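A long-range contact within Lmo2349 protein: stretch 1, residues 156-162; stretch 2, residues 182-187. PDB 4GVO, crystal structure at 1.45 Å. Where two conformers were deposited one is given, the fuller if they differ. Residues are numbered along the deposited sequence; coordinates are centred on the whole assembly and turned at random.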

ATOM      1  N   THR A 156       3.943  -4.812  13.548  1.00 12.38           N
ATOM      2  CA  THR A 156       2.523  -5.098  13.722  1.00 11.19           C
ATOM      3  C   THR A 156       2.312  -6.567  14.073  1.00 11.27           C
ATOM      4  O   THR A 156       1.613  -6.889  15.025  1.00 10.96           O
ATOM      5  CB  THR A 156       1.727  -4.694  12.499  1.00 12.47           C
ATOM      6  OG1 THR A 156       1.715  -3.260  12.450  1.00 14.11           O
ATOM      7  CG2 THR A 156       0.309  -5.307  12.498  1.00 13.54           C
ATOM      8  N   ALA A 157       2.884  -7.482  13.292  1.00 11.42           N
ATOM      9  CA  ALA A 157       2.614  -8.890  13.534  1.00 12.49           C
ATOM     10  C   ALA A 157       3.031  -9.314  14.933  1.00 13.47           C
ATOM     11  O   ALA A 157       2.316 -10.055  15.615  1.00 13.64           O
ATOM     12  CB  ALA A 157       3.338  -9.790  12.509  1.00 17.85           C
ATOM     13  N   ASN A 158       4.210  -8.866  15.353  1.00 13.67           N
ATOM     14  CA  ASN A 158       4.669  -9.208  16.663  1.00 13.64           C
ATOM     15  C   ASN A 158       3.870  -8.597  17.809  1.00 13.45           C
ATOM     16  O   ASN A 158       3.695  -9.230  18.819  1.00 14.85           O
ATOM     17  CB  ASN A 158       6.188  -8.976  16.794  1.00 14.10           C
ATOM     18  CG  ASN A 158       6.974 -10.076  16.113  1.00 17.69           C
ATOM     19  OD1 ASN A 158       7.095 -11.157  16.683  1.00 27.77           O
ATOM     20  ND2 ASN A 158       7.479  -9.831  14.905  1.00 27.06           N
ATOM     21  N   GLN A 159       3.374  -7.376  17.643  1.00 12.92           N
ATOM     22  CA  GLN A 159       2.547  -6.822  18.659  1.00 10.51           C
ATOM     23  C   GLN A 159       1.179  -7.518  18.692  1.00 10.82           C
ATOM     24  O   GLN A 159       0.617  -7.681  19.791  1.00 11.24           O
ATOM     25  CB  GLN A 159       2.383  -5.314  18.518  1.00 11.99           C
ATOM     26  CG  GLN A 159       3.677  -4.546  18.617  1.00 12.38           C
ATOM     27  CD  GLN A 159       3.508  -3.107  19.017  1.00 11.17           C
ATOM     28  OE1 GLN A 159       2.606  -2.785  19.828  1.00 13.51           O
ATOM     29  NE2 GLN A 159       4.359  -2.218  18.471  1.00 13.49           N
ATOM     30  N   LEU A 160       0.692  -8.025  17.555  1.00 11.35           N
ATOM     31  CA  LEU A 160      -0.541  -8.853  17.623  1.00 11.58           C
ATOM     32  C   LEU A 160      -0.266 -10.188  18.332  1.00 12.38           C
ATOM     33  O   LEU A 160      -1.048 -10.648  19.149  1.00 13.51           O
ATOM     34  CB  LEU A 160      -1.082  -9.146  16.230  1.00 12.23           C
ATOM     35  CG  LEU A 160      -1.694  -7.939  15.498  1.00 11.73           C
ATOM     36  CD1 LEU A 160      -1.976  -8.310  14.046  1.00 13.48           C
ATOM     37  CD2 LEU A 160      -2.928  -7.406  16.201  1.00 12.46           C
ATOM     38  N   LYS A 161       0.888 -10.785  18.024  1.00 12.53           N
ATOM     39  CA  LYS A 161       1.271 -12.088  18.594  0.70 16.21           C
ATOM     40  C   LYS A 161       1.238 -12.047  20.110  1.00 15.45           C
ATOM     41  O   LYS A 161       0.738 -12.963  20.743  1.00 21.07           O
ATOM     42  CB  LYS A 161       2.692 -12.469  18.142  0.70 17.20           C
ATOM     43  CG  LYS A 161       3.173 -13.841  18.589  0.70 23.08           C
ATOM     44  CD  LYS A 161       4.597 -14.160  18.088  0.70 30.01           C
ATOM     45  CE  LYS A 161       5.036 -15.592  18.414  0.70 29.87           C
ATOM     46  NZ  LYS A 161       5.826 -16.329  17.363  0.70 34.75           N
ATOM     47  N   THR A 162       1.861 -11.010  20.684  1.00 16.64           N
ATOM     48  CA  THR A 162       1.976 -10.894  22.134  1.00 20.47           C
ATOM     49  C   THR A 162       0.753 -10.364  22.834  1.00 18.20           C
ATOM     50  O   THR A 162       0.691 -10.403  24.063  1.00 25.07           O
ATOM     51  CB  THR A 162       3.129  -9.966  22.557  1.00 23.66           C
ATOM     52  OG1 THR A 162       2.871  -8.648  22.085  1.00 22.56           O
ATOM     53  CG2 THR A 162       4.427 -10.430  21.982  1.00 23.17           C
TER
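Stretch 2 (182-187) SAIKEK

Stretch 1 is helical, with backbone hydrogen bonds such as Lys161 N to Ala157 O. Stretch 2 comes to it as a loop that turns at Ala183, is extended from Ile184 and enters a strand at Glu186. It runs across the helix rather than along it, Ala183 lying by Lys161, Ile184 by Ala157, Asn158 and Lys161, and Glu186 by Ala157 and Leu160. The nearest pair of CA atoms is that of Lys161 and Ile184, 6.1 Å apart. No hydrogen bond joins the two stretches; the contact is made by packing, and Ile184 gives the largest share of it.

Thr156 turns sideways and makes no contact. Ala157 is the first residue to engage, its CA-to-CB bond pointing toward stretch 2. Ile184 packs on both the backbone and the side chain of Ala157: Ala157 O is 3.5 Å from Ile184 CG2, and Ala157 CB is 3.9 Å from Ile184 CD1. Glu186 reaches the same residue, its OE2 3.6 Å from Ala157 CB. Asn158 starts away from the loop, but its end comes nearer, bringing OD1 to 3.7 Å from Ile184 CD1. Gln159 points away and takes no part.

One turn after Thr156, Leu160 is buried and directed toward stretch 2, with CD1 3.6 Å from Glu186 OE2. That carboxylate oxygen is hydrogen-bonded elsewhere in the structure, so it is satisfied although it sits beside a leucine methyl. Lys161 leaves sideways with chi1 to chi3 all t, and its methylenes serve as apolar surface: CD lies 3.5 Å from Ile184 CG1, while NZ is 4.3 Å from Ala183 CB.

The lesson is one of spacing. Ala157 and Lys161, four residues apart on the helix, both pack against Ile184, and the loop steadies that residue itself through a hydrogen bond from Ile184 N to Ser182 OG at 3.0 Å.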

ATOM      1  N   SER A 182       4.482 -17.558   8.050  1.00 17.32           N
ATOM      2  CA  SER A 182       4.637 -16.948   9.358  1.00 17.17           C
ATOM      3  C   SER A 182       4.053 -17.871  10.395  1.00 16.28           C
ATOM      4  O   SER A 182       3.079 -18.572  10.144  1.00 17.77           O
ATOM      5  CB  SER A 182       3.945 -15.541   9.386  1.00 17.29           C
ATOM      6  OG  SER A 182       4.114 -14.973  10.669  1.00 23.60           O
ATOM      7  N   ALA A 183       4.644 -17.885  11.583  1.00 16.76           N
ATOM      8  CA  ALA A 183       4.019 -18.507  12.761  1.00 17.90           C
ATOM      9  C   ALA A 183       2.849 -17.681  13.281  1.00 18.40           C
ATOM     10  O   ALA A 183       1.926 -18.238  13.870  1.00 19.23           O
ATOM     11  CB  ALA A 183       5.053 -18.726  13.870  1.00 21.15           C
ATOM     12  N   ILE A 184       2.864 -16.363  13.030  1.00 14.35           N
ATOM     13  CA  ILE A 184       1.815 -15.486  13.525  1.00 14.74           C
ATOM     14  C   ILE A 184       0.762 -15.459  12.414  1.00 14.80           C
ATOM     15  O   ILE A 184       0.998 -14.845  11.361  1.00 20.48           O
ATOM     16  CB  ILE A 184       2.340 -14.041  13.820  1.00 16.85           C
ATOM     17  CG1 ILE A 184       3.574 -14.087  14.755  1.00 19.73           C
ATOM     18  CG2 ILE A 184       1.182 -13.134  14.334  1.00 19.07           C
ATOM     19  CD1 ILE A 184       4.454 -12.838  14.671  1.00 22.91           C
ATOM     20  N   LYS A 185      -0.375 -16.106  12.619  1.00 14.08           N
ATOM     21  CA  LYS A 185      -1.482 -16.053  11.618  1.00 12.60           C
ATOM     22  C   LYS A 185      -2.444 -14.937  11.948  1.00 13.43           C
ATOM     23  O   LYS A 185      -2.940 -14.825  13.078  1.00 15.48           O
ATOM     24  CB  LYS A 185      -2.237 -17.381  11.586  1.00 14.72           C
ATOM     25  CG  LYS A 185      -1.386 -18.615  11.354  1.00 19.21           C
ATOM     26  CD  LYS A 185      -0.605 -18.606  10.044  1.00 22.48           C
ATOM     27  CE  LYS A 185       0.114 -19.956   9.912  1.00 22.72           C
ATOM     28  NZ  LYS A 185       0.863 -20.068   8.638  1.00 22.80           N
ATOM     29  N   GLU A 186      -2.733 -14.138  10.934  1.00 13.06           N
ATOM     30  CA  GLU A 186      -3.678 -13.041  11.032  1.00 11.91           C
ATOM     31  C   GLU A 186      -4.888 -13.346  10.206  1.00 10.18           C
ATOM     32  O   GLU A 186      -4.879 -14.190   9.305  1.00 12.01           O
ATOM     33  CB  GLU A 186      -3.042 -11.779  10.504  1.00 15.37           C
ATOM     34  CG  GLU A 186      -1.876 -11.304  11.351  1.00 17.65           C
ATOM     35  CD  GLU A 186      -1.192 -10.072  10.795  1.00 21.92           C
ATOM     36  OE1 GLU A 186      -1.687  -9.510   9.808  1.00 30.05           O
ATOM     37  OE2 GLU A 186      -0.088  -9.709  11.276  1.00 23.52           O
ATOM     38  N   LYS A 187      -5.985 -12.689  10.531  1.00 10.42           N
ATOM     39  CA  LYS A 187      -7.221 -12.800   9.715  1.00  9.22           C
ATOM     40  C   LYS A 187      -7.911 -11.437   9.661  1.00  8.13           C
ATOM     41  O   LYS A 187      -7.882 -10.689  10.643  1.00  8.99           O
ATOM     42  CB  LYS A 187      -8.152 -13.905  10.224  1.00 11.60           C
ATOM     43  CG  LYS A 187      -8.859 -13.579  11.508  1.00 12.17           C
ATOM     44  CD  LYS A 187      -9.749 -14.715  11.960  1.00 11.35           C
ATOM     45  CE  LYS A 187     -10.351 -14.391  13.316  1.00 13.12           C
ATOM     46  NZ  LYS A 187     -11.022 -15.600  13.856  1.00 16.92           N
TER